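Local coordinates for programmed cell death 6-interacting protein (Homo sapiens, PDB 5WA1) that takes part in multivesicular body biogenesis, membrane repair and cytokinesis, here as its Bro1 domain, the part that binds CHMP4 proteins of the ESCRT-III machinery, at residues G138-K141 and S142-F146; Q175-S178 and G179-H183; E195-V198 and D199-P202; V205-L208 and S209-L213. All blocks are in the same frame, centred on the assembly; numbering follows the deposited sequence.

Interaction 1 of 4, residues G138-K141 and S142-F146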
loop_
_atom_site.group_PDB
_atom_site.type_symbol
_atom_site.label_atom_id
_atom_site.label_comp_id
_atom_site.label_asym_id
_atom_site.label_seq_id
_atom_site.Cartn_x
_atom_site.Cartn_y
_atom_site.Cartn_z
ATOM N N GLY A 138 10.507 8.381 18.738
ATOM C CA GLY A 138 10.691 8.025 17.341
ATOM C C GLY A 138 10.271 6.600 17.039
ATOM O O GLY A 138 9.730 6.314 15.968
ATOM N N TYR A 139 10.516 5.687 17.981
ATOM C CA TYR A 139 10.054 4.310 17.831
ATOM C C TYR A 139 8.533 4.245 17.825
ATOM O O TYR A 139 7.933 3.554 16.993
ATOM C CB TYR A 139 10.624 3.449 18.961
ATOM C CG TYR A 139 10.255 1.976 18.915
ATOM C CD1 TYR A 139 10.347 1.245 17.737
ATOM C CD2 TYR A 139 9.861 1.309 20.074
ATOM C CE1 TYR A 139 10.028 -0.110 17.707
ATOM C CE2 TYR A 139 9.543 -0.039 20.055
ATOM C CZ TYR A 139 9.626 -0.744 18.871
ATOM O OH TYR A 139 9.311 -2.087 18.867
ATOM N N GLU A 140 7.892 4.959 18.756
ATOM C CA GLU A 140 6.435 4.964 18.812
ATOM C C GLU A 140 5.844 5.540 17.532
ATOM O O GLU A 140 4.947 4.939 16.928
ATOM C CB GLU A 140 5.962 5.751 20.040
ATOM C CG GLU A 140 4.457 5.947 20.113
ATOM C CD GLU A 140 3.724 4.771 20.742
ATOM O OE1 GLU A 140 4.310 3.672 20.855
ATOM O OE2 GLU A 140 2.551 4.958 21.141
ATOM N N LYS A 141 6.342 6.705 17.098
ATOM C CA LYS A 141 5.920 7.287 15.823
ATOM C C LYS A 141 6.012 6.280 14.681
ATOM O O LYS A 141 5.088 6.159 13.863
ATOM C CB LYS A 141 6.782 8.508 15.486
ATOM C CG LYS A 141 6.545 9.743 16.329
ATOM C CD LYS A 141 7.683 10.743 16.147
ATOM C CE LYS A 141 7.988 10.988 14.673
ATOM N NZ LYS A 141 9.253 11.760 14.493
ATOM N N SER A 142 7.140 5.566 14.590
ATOM C CA SER A 142 7.357 4.671 13.455
ATOM C C SER A 142 6.365 3.519 13.455
ATOM O O SER A 142 5.858 3.130 12.395
ATOM C CB SER A 142 8.785 4.125 13.477
ATOM O OG SER A 142 9.721 5.142 13.192
ATOM N N CYS A 143 6.103 2.941 14.627
ATOM C CA CYS A 143 5.174 1.823 14.714
ATOM C C CYS A 143 3.740 2.286 14.511
ATOM O O CYS A 143 2.938 1.575 13.896
ATOM C CB CYS A 143 5.316 1.127 16.067
ATOM S SG CYS A 143 6.947 0.433 16.370
ATOM N N VAL A 144 3.393 3.462 15.041
ATOM C CA VAL A 144 2.058 4.004 14.811
ATOM C C VAL A 144 1.850 4.296 13.331
ATOM O O VAL A 144 0.796 3.980 12.765
ATOM C CB VAL A 144 1.830 5.248 15.691
ATOM C CG1 VAL A 144 0.630 6.039 15.205
ATOM C CG2 VAL A 144 1.622 4.818 17.113
ATOM N N LEU A 145 2.851 4.885 12.670
ATOM C CA LEU A 145 2.699 5.146 11.242
ATOM C C LEU A 145 2.603 3.848 10.450
ATOM O O LEU A 145 1.906 3.796 9.430
ATOM C CB LEU A 145 3.856 6.003 10.721
ATOM C CG LEU A 145 3.702 6.419 9.249
ATOM C CD1 LEU A 145 2.353 7.097 9.025
ATOM C CD2 LEU A 145 4.858 7.316 8.795
ATOM N N PHE A 146 3.288 2.795 10.904
ATOM C CA PHE A 146 3.138 1.480 10.289
ATOM C C PHE A 146 1.689 1.020 10.331
ATOM O O PHE A 146 1.160 0.503 9.341
ATOM C CB PHE A 146 4.035 0.464 11.007
ATOM C CG PHE A 146 4.071 -0.896 10.345
ATOM C CD1 PHE A 146 3.091 -1.843 10.611
ATOM C CD2 PHE A 146 5.093 -1.221 9.466
ATOM C CE1 PHE A 146 3.120 -3.084 9.998
ATOM C CE2 PHE A 146 5.141 -2.469 8.855
ATOM C CZ PHE A 146 4.153 -3.400 9.122
#

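Interaction 2 of 4, residues Q175-S178 and G179-H183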
loop_
_atom_site.group_PDB
_atom_site.type_symbol
_atom_site.label_atom_id
_atom_site.label_comp_id
_atom_site.label_asym_id
_atom_site.label_seq_id
_atom_site.Cartn_x
_atom_site.Cartn_y
_atom_site.Cartn_z
ATOM N N GLN A 175 -2.176 4.649 -2.091
ATOM C CA GLN A 175 -1.133 5.658 -2.243
ATOM C C GLN A 175 -0.710 6.222 -0.892
ATOM O O GLN A 175 0.472 6.521 -0.682
ATOM C CB GLN A 175 -1.609 6.765 -3.178
ATOM C CG GLN A 175 -1.677 6.301 -4.637
ATOM C CD GLN A 175 -2.200 7.386 -5.545
ATOM O OE1 GLN A 175 -1.429 8.135 -6.152
ATOM N NE2 GLN A 175 -3.519 7.500 -5.621
ATOM N N PHE A 176 -1.659 6.380 0.034
ATOM C CA PHE A 176 -1.294 6.767 1.391
ATOM C C PHE A 176 -0.403 5.710 2.037
ATOM O O PHE A 176 0.662 6.030 2.573
ATOM C CB PHE A 176 -2.543 7.000 2.244
ATOM C CG PHE A 176 -2.226 7.148 3.703
ATOM C CD1 PHE A 176 -1.792 8.361 4.200
ATOM C CD2 PHE A 176 -2.273 6.051 4.557
ATOM C CE1 PHE A 176 -1.452 8.501 5.554
ATOM C CE2 PHE A 176 -1.929 6.175 5.899
ATOM C CZ PHE A 176 -1.523 7.404 6.393
ATOM N N ALA A 177 -0.827 4.440 1.998
ATOM C CA ALA A 177 -0.018 3.380 2.593
ATOM C C ALA A 177 1.369 3.337 1.969
ATOM O O ALA A 177 2.374 3.207 2.679
ATOM C CB ALA A 177 -0.716 2.026 2.444
ATOM N N SER A 178 1.447 3.488 0.645
ATOM C CA SER A 178 2.739 3.500 -0.032
ATOM C C SER A 178 3.630 4.618 0.491
ATOM O O SER A 178 4.822 4.409 0.741
ATOM C CB SER A 178 2.543 3.652 -1.542
ATOM O OG SER A 178 3.807 3.689 -2.208
ATOM N N GLY A 179 3.071 5.822 0.644
ATOM C CA GLY A 179 3.867 6.937 1.126
ATOM C C GLY A 179 4.231 6.811 2.590
ATOM O O GLY A 179 5.294 7.280 3.016
ATOM N N ALA A 180 3.367 6.179 3.383
ATOM C CA ALA A 180 3.661 6.038 4.804
ATOM C C ALA A 180 4.721 4.970 5.048
ATOM O O ALA A 180 5.621 5.173 5.867
ATOM C CB ALA A 180 2.384 5.721 5.586
ATOM N N PHE A 181 4.637 3.828 4.349
ATOM C CA PHE A 181 5.716 2.846 4.439
ATOM C C PHE A 181 7.027 3.449 3.961
ATOM O O PHE A 181 8.089 3.180 4.533
ATOM C CB PHE A 181 5.390 1.592 3.620
ATOM C CG PHE A 181 4.327 0.720 4.230
ATOM C CD1 PHE A 181 4.399 0.328 5.557
ATOM C CD2 PHE A 181 3.252 0.278 3.456
ATOM C CE1 PHE A 181 3.416 -0.486 6.118
ATOM C CE2 PHE A 181 2.264 -0.527 4.008
ATOM C CZ PHE A 181 2.346 -0.919 5.336
ATOM N N LEU A 182 6.968 4.282 2.918
ATOM C CA LEU A 182 8.185 4.904 2.402
ATOM C C LEU A 182 8.748 5.919 3.386
ATOM O O LEU A 182 9.974 6.050 3.521
ATOM C CB LEU A 182 7.906 5.567 1.059
ATOM C CG LEU A 182 9.147 6.130 0.382
ATOM C CD1 LEU A 182 10.110 4.997 0.067
ATOM C CD2 LEU A 182 8.760 6.883 -0.870
ATOM N N HIS A 183 7.877 6.663 4.072
ATOM C CA HIS A 183 8.357 7.573 5.110
ATOM C C HIS A 183 9.059 6.809 6.226
ATOM O O HIS A 183 10.086 7.261 6.745
ATOM C CB HIS A 183 7.202 8.402 5.671
ATOM C CG HIS A 183 7.649 9.546 6.527
ATOM N ND1 HIS A 183 7.471 9.568 7.893
ATOM C CD2 HIS A 183 8.265 10.708 6.209
ATOM C CE1 HIS A 183 7.961 10.693 8.381
ATOM N NE2 HIS A 183 8.450 11.403 7.380
#

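Interaction 3 of 4, residues E195-V198 and D199-P202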
loop_
_atom_site.group_PDB
_atom_site.type_symbol
_atom_site.label_atom_id
_atom_site.label_comp_id
_atom_site.label_asym_id
_atom_site.label_seq_id
_atom_site.Cartn_x
_atom_site.Cartn_y
_atom_site.Cartn_z
ATOM N N GLU A 195 18.710 -1.239 16.555
ATOM C CA GLU A 195 18.226 -1.718 15.268
ATOM C C GLU A 195 16.782 -2.209 15.392
ATOM O O GLU A 195 16.427 -2.864 16.375
ATOM C CB GLU A 195 19.118 -2.833 14.737
ATOM C CG GLU A 195 20.199 -2.341 13.788
ATOM C CD GLU A 195 20.966 -3.476 13.144
ATOM O OE1 GLU A 195 20.937 -4.597 13.696
ATOM O OE2 GLU A 195 21.594 -3.251 12.086
ATOM N N PRO A 196 15.940 -1.919 14.407
ATOM C CA PRO A 196 14.511 -2.214 14.537
ATOM C C PRO A 196 14.217 -3.696 14.337
ATOM O O PRO A 196 15.054 -4.477 13.879
ATOM C CB PRO A 196 13.887 -1.380 13.414
ATOM C CG PRO A 196 14.950 -1.376 12.349
ATOM C CD PRO A 196 16.270 -1.318 13.102
ATOM N N THR A 197 12.989 -4.073 14.686
ATOM C CA THR A 197 12.472 -5.354 14.233
ATOM C C THR A 197 12.437 -5.366 12.708
ATOM O O THR A 197 12.484 -4.321 12.051
ATOM C CB THR A 197 11.082 -5.622 14.819
ATOM O OG1 THR A 197 10.291 -4.428 14.762
ATOM C CG2 THR A 197 11.197 -6.073 16.276
ATOM N N VAL A 198 12.383 -6.571 12.140
ATOM C CA VAL A 198 12.471 -6.689 10.686
ATOM C C VAL A 198 11.257 -6.056 10.008
ATOM O O VAL A 198 11.366 -5.537 8.890
ATOM C CB VAL A 198 12.649 -8.166 10.283
ATOM C CG1 VAL A 198 12.708 -8.312 8.765
ATOM C CG2 VAL A 198 13.912 -8.734 10.908
ATOM N N ASP A 199 10.099 -6.040 10.676
ATOM C CA ASP A 199 8.885 -5.570 10.012
ATOM C C ASP A 199 8.968 -4.085 9.655
ATOM O O ASP A 199 8.494 -3.672 8.590
ATOM C CB ASP A 199 7.658 -5.853 10.882
ATOM C CG ASP A 199 7.707 -5.141 12.231
ATOM O OD1 ASP A 199 8.789 -4.646 12.625
ATOM O OD2 ASP A 199 6.651 -5.095 12.904
ATOM N N ILE A 200 9.589 -3.269 10.509
ATOM C CA ILE A 200 9.703 -1.836 10.236
ATOM C C ILE A 200 11.074 -1.469 9.680
ATOM O O ILE A 200 11.362 -0.285 9.483
ATOM C CB ILE A 200 9.375 -0.996 11.487
ATOM C CG1 ILE A 200 10.366 -1.282 12.613
ATOM C CG2 ILE A 200 7.934 -1.250 11.914
ATOM C CD1 ILE A 200 10.218 -0.342 13.814
ATOM N N SER A 201 11.922 -2.458 9.409
ATOM C CA SER A 201 13.243 -2.171 8.879
ATOM C C SER A 201 13.126 -1.655 7.443
ATOM O O SER A 201 12.182 -2.001 6.722
ATOM C CB SER A 201 14.122 -3.420 8.926
ATOM O OG SER A 201 13.722 -4.366 7.939
ATOM N N PRO A 202 14.069 -0.804 7.016
ATOM C CA PRO A 202 13.937 -0.135 5.705
ATOM C C PRO A 202 13.699 -1.077 4.536
ATOM O O PRO A 202 12.926 -0.737 3.629
ATOM C CB PRO A 202 15.268 0.613 5.571
ATOM C CG PRO A 202 15.680 0.893 6.994
ATOM C CD PRO A 202 15.214 -0.290 7.798
#

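Interaction 4 of 4, residues V205-L208 and S209-L213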
loop_
_atom_site.group_PDB
_atom_site.type_symbol
_atom_site.label_atom_id
_atom_site.label_comp_id
_atom_site.label_asym_id
_atom_site.label_seq_id
_atom_site.Cartn_x
_atom_site.Cartn_y
_atom_site.Cartn_z
ATOM N N VAL A 205 9.841 -2.226 4.723
ATOM C CA VAL A 205 8.833 -1.203 4.452
ATOM C C VAL A 205 9.036 -0.598 3.071
ATOM O O VAL A 205 8.077 -0.128 2.451
ATOM C CB VAL A 205 8.817 -0.116 5.546
ATOM C CG1 VAL A 205 8.110 -0.637 6.803
ATOM C CG2 VAL A 205 10.224 0.367 5.873
ATOM N N GLY A 206 10.264 -0.609 2.553
ATOM C CA GLY A 206 10.457 -0.243 1.160
ATOM C C GLY A 206 9.723 -1.175 0.213
ATOM O O GLY A 206 9.127 -0.733 -0.775
ATOM N N THR A 207 9.745 -2.478 0.502
ATOM C CA THR A 207 9.024 -3.413 -0.359
ATOM C C THR A 207 7.516 -3.248 -0.204
ATOM O O THR A 207 6.781 -3.251 -1.194
ATOM C CB THR A 207 9.446 -4.856 -0.067
ATOM O OG1 THR A 207 10.822 -5.027 -0.422
ATOM C CG2 THR A 207 8.606 -5.844 -0.878
ATOM N N LEU A 208 7.039 -3.098 1.034
ATOM C CA LEU A 208 5.620 -2.828 1.244
ATOM C C LEU A 208 5.189 -1.556 0.525
ATOM O O LEU A 208 4.078 -1.488 -0.009
ATOM C CB LEU A 208 5.318 -2.707 2.742
ATOM C CG LEU A 208 5.511 -3.993 3.552
ATOM C CD1 LEU A 208 5.355 -3.707 5.045
ATOM C CD2 LEU A 208 4.512 -5.040 3.100
ATOM N N SER A 209 6.038 -0.527 0.531
ATOM C CA SER A 209 5.684 0.704 -0.168
ATOM C C SER A 209 5.472 0.444 -1.654
ATOM O O SER A 209 4.521 0.955 -2.260
ATOM C CB SER A 209 6.779 1.748 0.039
ATOM O OG SER A 209 6.504 2.928 -0.689
ATOM N N LEU A 210 6.349 -0.349 -2.261
ATOM C CA LEU A 210 6.196 -0.664 -3.681
ATOM C C LEU A 210 4.968 -1.528 -3.943
ATOM O O LEU A 210 4.273 -1.339 -4.954
ATOM C CB LEU A 210 7.465 -1.342 -4.181
ATOM C CG LEU A 210 7.491 -1.724 -5.655
ATOM C CD1 LEU A 210 7.078 -0.548 -6.536
ATOM C CD2 LEU A 210 8.892 -2.199 -5.989
ATOM N N ILE A 211 4.672 -2.484 -3.059
ATOM C CA ILE A 211 3.476 -3.308 -3.242
ATOM C C ILE A 211 2.220 -2.436 -3.252
ATOM O O ILE A 211 1.320 -2.617 -4.083
ATOM C CB ILE A 211 3.398 -4.389 -2.147
ATOM C CG1 ILE A 211 4.532 -5.400 -2.307
ATOM C CG2 ILE A 211 2.019 -5.067 -2.164
ATOM C CD1 ILE A 211 4.671 -6.362 -1.126
ATOM N N MET A 212 2.137 -1.485 -2.316
ATOM C CA MET A 212 0.970 -0.610 -2.255
ATOM C C MET A 212 0.906 0.306 -3.461
ATOM O O MET A 212 -0.183 0.616 -3.960
ATOM C CB MET A 212 1.006 0.223 -0.963
ATOM C CG MET A 212 0.965 -0.603 0.316
ATOM S SD MET A 212 -0.526 -1.621 0.430
ATOM C CE MET A 212 0.119 -3.154 1.101
ATOM N N LEU A 213 2.060 0.765 -3.941
ATOM C CA LEU A 213 2.059 1.575 -5.150
ATOM C C LEU A 213 1.572 0.771 -6.352
ATOM O O LEU A 213 0.799 1.279 -7.171
ATOM C CB LEU A 213 3.452 2.142 -5.405
ATOM C CG LEU A 213 3.510 3.255 -6.453
ATOM C CD1 LEU A 213 2.906 4.539 -5.902
ATOM C CD2 LEU A 213 4.941 3.478 -6.908
#

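Interaction 1 of 4, residues G138-K141 and S142-F146
Cys143 sets its sulfur against the ring of Tyr139 one turn back on helix 137-157, a Cys sulfur-aromatic contact. SG lies 3.9 Å from the ring centroid and 32° off its normal, an oblique approach, and the nearest ring atom is CE1, with Tyr139 CE1 to Cys143 SG at 3.4 Å. Tyr139 reaches this place because CG is anti to the backbone N (chi1 -179°), while Cys143 SG lies beside its own N. This is the tight side: Trp116 meets the Tyr139 ring edge-to-face, and Tyr139 OH bonds to Leu132 O. Glu140 and Val144 touch more loosely, with Glu140 OE2 4.1 Å from Val144 CG2. The carboxylate is spoken for beyond the turn, by Arg71 and Tyr92 at OE2 and Trp116 at OE1. Lys141 is on the partly exposed side, where its NZ is drawn into a long, weak ion pair with Glu100. Between these sides run ordinary helical bonds, such as Val144 N to Glu140 O at 2.9 Å. The buried carboxylate thus has one charged partner and two neutral donors, which would be expected to favour its ionised form.

Interaction 2 of 4, residues Q175-S178 and G179-H183
Residues 175-183 wind as regular alpha-helix, with four successive i to i+4 bonds across the junction, the straightest from Phe181 N to Ala177 O at 2.9 Å and an N-H...O angle of 177°. Two aromatic rings then lean on alanines one turn away. Phe176 sends its ring forward along the helix, CG anti to the backbone N (chi1 169°), and the methyl of Ala180 approaches that ring obliquely, offset toward the rim, with Phe176 CZ 4.3 Å from Ala180 CB. Phe181 does the reverse: its CG sits beside the backbone N (chi1 -73°), which brings the ring back over the preceding turn. There Phe181 CE2 comes 4.2 Å from Ala177 CB, and Phe181 CD2 lies 3.2 Å from Ala177 O, obliquely to the ring. Ser178 takes no side-chain bond within the turn; its OG bonds to Ser361, and its carbonyl O, besides receiving Leu182 N at 3.1 Å, accepts a bond from Ser209. Helix 164-191 is flanked here by three others of the Bro1 domain. Ala180 and Phe176 face helix 137-157, through Leu145 and Ala152, and Phe176 also touches Leu90 of helix 83-97. Phe181 reaches Ala149 and Phe146 of helix 137-157 as well as Leu208 of helix 202-226, where Leu182 meets Ser209.

Interaction 3 of 4, residues E195-V198 and D199-P202
Val198 O is gripped by both polar atoms of Ser201: the hydroxyl OG at 2.8 Å and the backbone N at 3.2 Å. The two donors come from the same face of the carbonyl plane, OG tilted only 24° from it and N standing well above it. With OG between the backbone N and the carbonyl carbon (chi1 73°), Ser201 folds its hydroxyl back over its own chain to meet the same oxygen. Thr204 OG1 bonds to that oxygen as well. A second polar bond joins Thr197 and Asp199, Thr197 OG1 donating to Asp199 OD1 at 2.6 Å. The hydroxyl meets the syn side of the carboxylate, 25° out of its plane, and the two side chains slant across one another. OD1 also takes a weak bond from Ile200 N, while OD2 forms a salt bridge with Lys31 and accepts from the backbone N of Ala119. The apolar part is small: Pro196 CB rests on Ile200 CG1 at 3.6 Å, and Pro196 CG lies alongside Ser201, 3.9 Å from its CA. Beyond the turn, Ile200 continues onto Tyr139 and Phe146 of helix 137-157. Residues 198-201 form a type I beta-turn in the loop that leads into helix 202-226; Ser201 stands just before the helix, but its hydroxyl turns back to Val198 rather than capping it. The chemistry implies a loop held by short hydroxyl bonds within the turn and tied outward through Lys31, Ala119 and Thr204, and an aspartate whose negative charge is probably favoured by Lys31 and by the several donors around it.

Interaction 4 of 4, residues V205-L208 and S209-L213
Thr207 and Ile211 carry the apolar contact, their side chains slanting past each other one turn apart, with Thr207 CG2 4.0 Å from Ile211 CD1. The threonine methyl points this way because CG2 is anti to the backbone N, which leaves OG1 beside that N and turned to other partners. Ile211 CG1, anti to the carbonyl carbon (chi1 -67°), lies 3.3 Å from Thr207 O. Leu208 adds a looser touch, its CD2 4.4 Å from Ile211 CD1, and Met212 CG lies 3.3 Å from Leu208 O, the chain bending beyond it. Backbone bonds run beneath these groups: Ser209 N to Val205 O at 2.8 Å, Ile211 N to Thr207 O at 2.9 Å and Met212 N to Leu208 O at 3.0 Å. All belong to helix 202-226 of the predominantly helical, TPR-related Bro1 domain, in the region that interacts with CHMP4 proteins. Among the side-chain polar contacts, Thr207 OG1 has two acceptors, as modelled, for its one proton: Gln251 OE1 of helix 231-252 and Asp203 O of its own helix. Leu208 is packed against Phe146 as well as Phe120, and Leu210 lies against Asp247 and Gln251.

How the interactions relate
Interactions 1, 2 and 4 are buried helical turns on successive helices, whereas interaction 3 is a partly buried loop turn between helices 164-191 and 202-226. Interactions 2 and 4 lie closest, their centres 8 Å apart, and a serine bond joins them. Phe146 of interaction 1 touches all the others: its ring meets Phe181 edge-to-face, packs on Ile200 and reaches Val205 and Leu208. Interactions 2 and 3 do not touch. The chemistry follows position: aromatic and aliphatic packing dominates 2 and 4, interaction 1 adds a sulfur-ring contact and a buried carboxylate, and interaction 3 relies on short hydroxyl bonds.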